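Local structure of ABC transporter periplasmic substrate-binding protein (Desulfovibrio alaskensis, 5MY5) at residues V229-A232 with K238-L241. The protein binds tungstate with high selectivity and probably delivers it in the periplasm to an ABC transporter for uptake into the cell. The protein carries 2 engineered substitutions. Residues are numbered along the deposited sequence; the frame is centred on the assembly and turned at random.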
# COMPACT_ATOMS: atom_id res chain seq x y z
N VAL A 229 -8.41 14.80 11.39
CA VAL A 229 -7.63 15.27 12.59
C VAL A 229 -8.69 15.80 13.57
O VAL A 229 -9.65 16.40 13.22
CB VAL A 229 -6.61 16.28 12.15
CG1 VAL A 229 -5.92 17.00 13.35
CG2 VAL A 229 -5.54 15.64 11.31
N ASN A 230 -8.48 15.52 14.85
CA ASN A 230 -9.48 15.78 15.91
C ASN A 230 -9.43 17.23 16.37
O ASN A 230 -8.38 17.70 16.77
CB ASN A 230 -9.19 14.84 17.08
CG ASN A 230 -10.34 14.79 18.03
OD1 ASN A 230 -11.06 15.74 18.21
ND2 ASN A 230 -10.49 13.64 18.66
N PRO A 231 -10.54 17.96 16.26
CA PRO A 231 -10.59 19.38 16.69
C PRO A 231 -10.30 19.61 18.19
O PRO A 231 -9.86 20.69 18.60
CB PRO A 231 -12.05 19.80 16.35
CG PRO A 231 -12.58 18.74 15.53
CD PRO A 231 -11.80 17.51 15.66
N ALA A 232 -10.42 18.56 18.96
CA ALA A 232 -9.99 18.63 20.38
C ALA A 232 -8.52 18.74 20.54
O ALA A 232 -8.03 19.30 21.55
CB ALA A 232 -10.52 17.44 21.11
N LYS A 238 -10.05 22.00 9.86
CA LYS A 238 -11.24 22.14 9.02
C LYS A 238 -11.99 20.85 9.03
O LYS A 238 -12.03 20.08 8.05
CB LYS A 238 -10.84 22.59 7.60
CG LYS A 238 -10.08 23.92 7.52
CD LYS A 238 -10.97 25.05 7.99
CE LYS A 238 -10.50 26.41 7.44
NZ LYS A 238 -11.62 27.39 7.50
N LYS A 239 -12.59 20.48 10.15
CA LYS A 239 -13.31 19.22 10.34
C LYS A 239 -14.45 19.00 9.38
O LYS A 239 -14.71 17.88 8.95
CB LYS A 239 -13.84 19.12 11.80
CG LYS A 239 -14.67 17.88 12.12
CD LYS A 239 -13.89 16.55 11.92
CE LYS A 239 -14.40 15.37 12.72
NZ LYS A 239 -15.76 14.84 12.42
N ASP A 240 -15.18 20.08 9.10
CA ASP A 240 -16.35 19.91 8.23
C ASP A 240 -15.88 19.58 6.78
O ASP A 240 -16.46 18.77 6.15
CB ASP A 240 -17.18 21.18 8.22
CG ASP A 240 -17.88 21.40 9.49
OD1 ASP A 240 -18.14 20.43 10.25
OD2 ASP A 240 -18.22 22.56 9.74
N LEU A 241 -14.77 20.19 6.33
CA LEU A 241 -14.18 19.87 4.98
C LEU A 241 -13.69 18.38 5.04
O LEU A 241 -13.87 17.63 4.08
CB LEU A 241 -13.08 20.72 4.58
CG LEU A 241 -13.38 22.20 4.51
CD1 LEU A 241 -12.24 23.03 4.02
CD2 LEU A 241 -14.68 22.51 3.79
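A small, nonpolar contact between P231 and K239 joins the early part of the loop after strand 221-228 to the first turn of helix 239-250, far out on the periplasmic binding-protein fold. The CG corner of the P231 ring rests against the root of the K239 side chain, 4.0 Å from K239 CB and 4.1 Å from K239 CG, and the lysine chain runs aslant to the ring. With K239 CG anti to the backbone N (chi1 177°), the CB-CG bond lies by the proline; bends at chi2 and chi4 then turn the chain off the ring, and NZ forms a salt bridge with D243, one turn further along the same helix. Farther along the same side chain, K239 CD comes no nearer than 4.4 Å to V229 O, a loose approach. The backbones stay well apart, with 6.9 Å between P231 CA and K239 CA. On the loop side an Asx turn shapes the chain around the proline: A232 N donates to N230 OD1 over 3.0 Å, fairly straight at the hydrogen (161°), although the donor stands above the plane of the amide carbonyl. The loop is also tied down around the contact, V229 and N230 making backbone hydrogen bonds with D77 and F95 respectively, while V229 packs on C234, which is disulfide-bonded to C74. K238, the N-cap residue of helix 239-250, donates its backbone N to D77 OD1, so D77, just ahead of strand 78-81, links the end of strand 221-228 to the start of the helix.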